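Local coordinates for protein dihydropteroate synthase (Anaplasma phagocytophilum, PDB 6UCZ) that probably catalyses the joining of 6-hydroxymethyl-7,8-dihydropterin diphosphate to p-aminobenzoate, giving the folate precursor dihydropteroate, and binds a pterin monophosphate here, at residues Glu88-Leu93 with Ala118-Leu123; Val111-Arg116 with Asp130-Gln135. All coordinates share one frame; numbering follows the deposited sequence.

Contact 1: residues Glu88-Leu93 with Ala118-Leu123; sequences EEWSRL and AKTAEL
W90 and T120 mark the level at which two helical segments, 88-93 and 118-123, draw nearest, their CA atoms 6.1 Å apart. The segments run in nearly the same direction: their axes cross at -24° and come within 10.1 Å. E89, W90 and L93 reach across to T120 and L123. The indole of W90 carries the apolar half. L123 CD1 sits over one face of its five-membered ring, 3.4 Å from the ring centroid and only 7° off the normal, a CH-pi contact. L123 CB follows along the benzene half, 3.4 Å from W90 CZ2, so that one leucine spans both rings. The first torsion of W90, extended away from the backbone N, carries the indole across the gap to L123. E89 makes the polar link: T120 OG1 donates to E89 OE1 at 2.6 Å, arriving from well above the carboxylate plane, 55° out of it. N117 ND2 also bonds E89 OE1. T120 turns its two branches to different tasks: OG1 takes the carboxylate and is bonded by Q86 NE2 as well, while CG2 lies 3.7 Å from L93 CD1, the two side chains meeting at about a right angle. Helix 86-93 thus packs beside the start of helix 118-127, and strand 110-115 lies next to both, with T120 touching I113 and T115. On helix 118-127, A118, A121 and E122 pack against helix 143-148.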
# COMPACT_ATOMS: atom_id res chain seq x y z
N GLU A 88 7.89 -17.73 -8.85
CA GLU A 88 9.12 -17.05 -8.45
C GLU A 88 8.85 -16.09 -7.30
O GLU A 88 9.65 -15.99 -6.36
CB GLU A 88 9.72 -16.34 -9.66
CG GLU A 88 10.23 -17.33 -10.68
CD GLU A 88 10.41 -16.74 -12.06
OE1 GLU A 88 10.06 -15.55 -12.25
OE2 GLU A 88 10.90 -17.47 -12.95
N GLU A 89 7.73 -15.37 -7.36
CA GLU A 89 7.37 -14.46 -6.28
C GLU A 89 7.31 -15.20 -4.95
O GLU A 89 7.88 -14.76 -3.95
CB GLU A 89 6.03 -13.81 -6.58
CG GLU A 89 5.54 -12.88 -5.48
CD GLU A 89 4.09 -12.48 -5.67
OE1 GLU A 89 3.30 -13.33 -6.13
OE2 GLU A 89 3.72 -11.32 -5.37
N TRP A 90 6.65 -16.37 -4.94
CA TRP A 90 6.46 -17.10 -3.70
C TRP A 90 7.77 -17.68 -3.17
O TRP A 90 7.98 -17.72 -1.96
CB TRP A 90 5.43 -18.22 -3.86
CG TRP A 90 5.19 -18.90 -2.55
CD1 TRP A 90 5.45 -20.21 -2.24
CD2 TRP A 90 4.73 -18.29 -1.34
NE1 TRP A 90 5.14 -20.45 -0.91
CE2 TRP A 90 4.70 -19.29 -0.34
CE3 TRP A 90 4.31 -16.99 -1.00
CZ2 TRP A 90 4.28 -19.03 0.96
CZ3 TRP A 90 3.89 -16.74 0.30
CH2 TRP A 90 3.88 -17.75 1.26
N SER A 91 8.66 -18.14 -4.06
CA SER A 91 9.93 -18.68 -3.59
C SER A 91 10.77 -17.61 -2.88
O SER A 91 11.57 -17.95 -2.00
CB SER A 91 10.71 -19.33 -4.74
OG SER A 91 11.26 -18.36 -5.61
N ARG A 92 10.61 -16.33 -3.24
CA ARG A 92 11.33 -15.30 -2.50
C ARG A 92 10.71 -15.06 -1.13
O ARG A 92 11.43 -14.74 -0.18
CB ARG A 92 11.35 -13.97 -3.27
CG ARG A 92 12.10 -13.96 -4.59
CD ARG A 92 11.81 -12.64 -5.31
NE ARG A 92 12.55 -12.49 -6.56
CZ ARG A 92 12.61 -11.37 -7.27
NH1 ARG A 92 13.32 -11.33 -8.39
NH2 ARG A 92 11.96 -10.28 -6.86
N LEU A 93 9.40 -15.24 -1.01
CA LEU A 93 8.69 -14.89 0.21
C LEU A 93 8.72 -16.01 1.25
O LEU A 93 8.75 -15.71 2.45
CB LEU A 93 7.24 -14.53 -0.12
CG LEU A 93 7.01 -13.29 -1.00
CD1 LEU A 93 5.61 -13.28 -1.61
CD2 LEU A 93 7.27 -12.02 -0.22
N ALA A 118 -3.48 -14.01 -6.40
CA ALA A 118 -4.32 -14.61 -5.37
C ALA A 118 -3.64 -15.79 -4.68
O ALA A 118 -3.77 -15.96 -3.46
CB ALA A 118 -5.66 -15.05 -5.96
N LYS A 119 -2.89 -16.60 -5.43
CA LYS A 119 -2.22 -17.75 -4.83
C LYS A 119 -1.19 -17.31 -3.80
O LYS A 119 -1.07 -17.93 -2.73
CB LYS A 119 -1.54 -18.59 -5.91
CG LYS A 119 -0.89 -19.88 -5.39
CD LYS A 119 -1.80 -20.70 -4.48
CE LYS A 119 -2.72 -21.60 -5.27
NZ LYS A 119 -3.14 -22.78 -4.47
N THR A 120 -0.44 -16.25 -4.10
CA THR A 120 0.52 -15.75 -3.12
C THR A 120 -0.20 -15.23 -1.88
O THR A 120 0.22 -15.51 -0.75
CB THR A 120 1.39 -14.67 -3.76
OG1 THR A 120 2.30 -15.29 -4.68
CG2 THR A 120 2.16 -13.89 -2.69
N ALA A 121 -1.30 -14.50 -2.06
CA ALA A 121 -2.07 -14.05 -0.91
C ALA A 121 -2.57 -15.23 -0.10
O ALA A 121 -2.50 -15.21 1.14
CB ALA A 121 -3.25 -13.18 -1.36
N GLU A 122 -3.04 -16.29 -0.78
CA GLU A 122 -3.53 -17.47 -0.08
C GLU A 122 -2.43 -18.15 0.72
O GLU A 122 -2.65 -18.57 1.86
CB GLU A 122 -4.14 -18.45 -1.09
CG GLU A 122 -4.58 -19.77 -0.51
CD GLU A 122 -5.13 -20.69 -1.57
OE1 GLU A 122 -4.57 -20.71 -2.69
OE2 GLU A 122 -6.12 -21.39 -1.30
N LEU A 123 -1.24 -18.30 0.13
CA LEU A 123 -0.15 -18.94 0.85
C LEU A 123 0.30 -18.08 2.03
O LEU A 123 0.54 -18.59 3.13
CB LEU A 123 1.01 -19.22 -0.10
CG LEU A 123 0.75 -20.37 -1.08
CD1 LEU A 123 1.91 -20.53 -2.05
CD2 LEU A 123 0.47 -21.67 -0.34

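Contact 2: residues Val111-Arg116 with Asp130-Gln135. With PMM (pterin-6-yl-methyl-monophosphate), chain C.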
# COMPACT_ATOMS: atom_id res chain seq x y z
N VAL A 111 1.20 -7.93 9.71
CA VAL A 111 1.93 -8.22 8.48
C VAL A 111 0.97 -8.15 7.31
O VAL A 111 -0.15 -8.68 7.37
CB VAL A 111 2.63 -9.60 8.54
CG1 VAL A 111 3.43 -9.87 7.25
CG2 VAL A 111 3.52 -9.70 9.78
N SER A 112 1.41 -7.51 6.23
CA SER A 112 0.66 -7.34 4.99
C SER A 112 1.42 -8.02 3.86
O SER A 112 2.66 -7.97 3.82
CB SER A 112 0.46 -5.84 4.68
OG SER A 112 -0.22 -5.66 3.45
N ILE A 113 0.71 -8.67 2.95
CA ILE A 113 1.35 -9.27 1.77
C ILE A 113 1.04 -8.39 0.57
O ILE A 113 -0.13 -8.22 0.19
CB ILE A 113 0.91 -10.73 1.55
CG1 ILE A 113 1.55 -11.30 0.27
CG2 ILE A 113 -0.61 -10.91 1.51
CD1 ILE A 113 3.06 -11.31 0.28
N ASP A 114 2.08 -7.80 -0.01
CA ASP A 114 1.93 -6.91 -1.16
C ASP A 114 2.07 -7.78 -2.40
O ASP A 114 3.18 -8.17 -2.78
CB ASP A 114 2.96 -5.79 -1.13
CG ASP A 114 2.79 -4.78 -2.26
OD1 ASP A 114 2.03 -5.03 -3.23
OD2 ASP A 114 3.42 -3.71 -2.16
N THR A 115 0.94 -8.13 -3.01
CA THR A 115 0.96 -9.01 -4.17
C THR A 115 -0.25 -8.70 -5.04
O THR A 115 -1.28 -8.22 -4.55
CB THR A 115 0.95 -10.49 -3.77
OG1 THR A 115 0.98 -11.32 -4.93
CG2 THR A 115 -0.31 -10.83 -2.97
N ARG A 116 -0.12 -8.98 -6.33
CA ARG A 116 -1.25 -8.98 -7.23
C ARG A 116 -1.80 -10.39 -7.48
O ARG A 116 -2.82 -10.51 -8.17
CB ARG A 116 -0.87 -8.32 -8.56
CG ARG A 116 -0.05 -9.21 -9.48
CD ARG A 116 0.39 -8.44 -10.69
NE ARG A 116 1.43 -7.49 -10.32
CZ ARG A 116 2.25 -6.89 -11.18
NH1 ARG A 116 2.17 -7.16 -12.48
NH2 ARG A 116 3.16 -6.03 -10.73
N ASP A 130 -1.95 -10.66 8.14
CA ASP A 130 -3.15 -9.95 8.57
C ASP A 130 -3.83 -9.18 7.46
O ASP A 130 -5.04 -8.94 7.55
CB ASP A 130 -2.79 -8.98 9.71
CG ASP A 130 -2.14 -9.69 10.88
OD1 ASP A 130 -2.89 -10.27 11.68
OD2 ASP A 130 -0.90 -9.69 10.97
N TYR A 131 -3.10 -8.77 6.43
CA TYR A 131 -3.65 -7.99 5.33
C TYR A 131 -3.22 -8.59 4.01
O TYR A 131 -2.08 -9.05 3.87
CB TYR A 131 -3.17 -6.52 5.32
CG TYR A 131 -3.43 -5.68 6.55
CD1 TYR A 131 -2.65 -5.81 7.69
CD2 TYR A 131 -4.42 -4.72 6.54
CE1 TYR A 131 -2.88 -5.02 8.82
CE2 TYR A 131 -4.67 -3.93 7.64
CZ TYR A 131 -3.89 -4.07 8.77
OH TYR A 131 -4.16 -3.27 9.86
N ILE A 132 -4.12 -8.55 3.03
CA ILE A 132 -3.73 -8.59 1.63
C ILE A 132 -3.60 -7.15 1.14
O ILE A 132 -4.57 -6.38 1.18
CB ILE A 132 -4.74 -9.34 0.75
CG1 ILE A 132 -5.05 -10.73 1.30
CG2 ILE A 132 -4.21 -9.43 -0.69
CD1 ILE A 132 -6.18 -11.40 0.54
N ASN A 133 -2.41 -6.77 0.71
CA ASN A 133 -2.24 -5.48 0.04
C ASN A 133 -2.32 -5.78 -1.45
O ASN A 133 -1.31 -6.01 -2.11
CB ASN A 133 -0.93 -4.82 0.45
CG ASN A 133 -0.65 -3.56 -0.33
OD1 ASN A 133 -1.54 -3.00 -0.98
ND2 ASN A 133 0.60 -3.13 -0.31
N ASP A 134 -3.55 -5.81 -1.97
CA ASP A 134 -3.78 -6.23 -3.36
C ASP A 134 -3.47 -5.06 -4.27
O ASP A 134 -4.36 -4.32 -4.70
CB ASP A 134 -5.22 -6.71 -3.57
CG ASP A 134 -5.49 -7.12 -5.02
OD1 ASP A 134 -4.53 -7.28 -5.80
OD2 ASP A 134 -6.68 -7.27 -5.37
N GLN A 135 -2.19 -4.95 -4.62
CA GLN A 135 -1.74 -3.88 -5.50
C GLN A 135 -2.35 -4.00 -6.90
O GLN A 135 -2.38 -3.01 -7.64
CB GLN A 135 -0.22 -3.93 -5.58
CG GLN A 135 0.43 -2.81 -6.34
CD GLN A 135 1.88 -3.10 -6.64
OE1 GLN A 135 2.43 -2.58 -7.62
NE2 GLN A 135 2.51 -3.94 -5.81
N5 PMM C . 3.16 1.41 -4.22
C6 PMM C . 4.04 0.45 -4.55
C7 PMM C . 3.82 -0.87 -4.20
N8 PMM C . 2.74 -1.30 -3.54
N1 PMM C . 0.77 -0.79 -2.51
C2 PMM C . -0.15 0.11 -2.16
N2 PMM C . -1.25 -0.28 -1.51
N3 PMM C . -0.03 1.44 -2.45
C4 PMM C . 1.01 2.02 -3.14
O4 PMM C . 1.03 3.22 -3.39
C4A PMM C . 2.05 1.05 -3.55
C8A PMM C . 1.87 -0.34 -3.21
C9 PMM C . 5.22 0.90 -5.36
O10 PMM C . 6.11 1.68 -4.52
PA PMM C . 7.54 1.12 -4.03
O1P PMM C . 8.21 2.33 -3.37
O2P PMM C . 8.36 0.78 -5.27
O3P PMM C . 7.35 -0.04 -3.10
O HOH W 1 -4.89 -8.75 -8.08
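V111 meets D130 and Y131 where two parallel strands begin to pair. Its N-H bonds D130 OD2 at 3.0 Å, on the carboxylate's anti lone pair, and its O accepts from both D130 N and Y131 N; H105 also holds D130 OD2. S112 OG rests 3.2 Å from N133 CB and is hydrogen-bonded to D71. I113 bonds through its N to Y131 O and through its O to N133 N, while its CG2 lies 3.3 Å from Y131 O. The carboxylate of D114 extends opposite its backbone N (chi1 -176°), which lays it alongside N133, toward the pterin. Its OD1 takes Q135 NE2 at 2.8 Å on the syn side, and OD2 lies 2.9 Å from pterin N8 and forms a salt bridge with R274. N133 reads the pterin edge with both amide atoms. Its OD1 accepts from pterin N2 at 2.8 Å, almost straight (176°). Its ND2 donates to pterin N1 at 3.2 Å and also bonds D71 OD2. T115 N bonds N133 O. R116 O and D134 OD1 share a water. The two strands belong to a beta-alpha-beta unit of the TIM barrel of dihydropteroate synthases, with the pterin pocket at the strands' C-terminal ends.

Overall arrangement
Contacts 1 and 2 lie about 11 Å apart, centre to centre, and their segments alternate along the chain: 88-93, 111-116, 118-123, 130-135. Strand 110-115, helix 118-127 and strand 131-134 follow one another as a beta-alpha-beta unit, so contact 2 joins its two strands and contact 1 sets its helix against helix 86-93, which comes earlier in the chain. The two contacts touch directly. E89 OE2 probably hydrogen-bonds T115 OG1 at 2.8 Å, and L93 CD1 packs on I113 CD1. One side of strand 110-115 therefore faces the helices of contact 1, while D114 on its other side, with N133 and Q135, lines the pterin pocket.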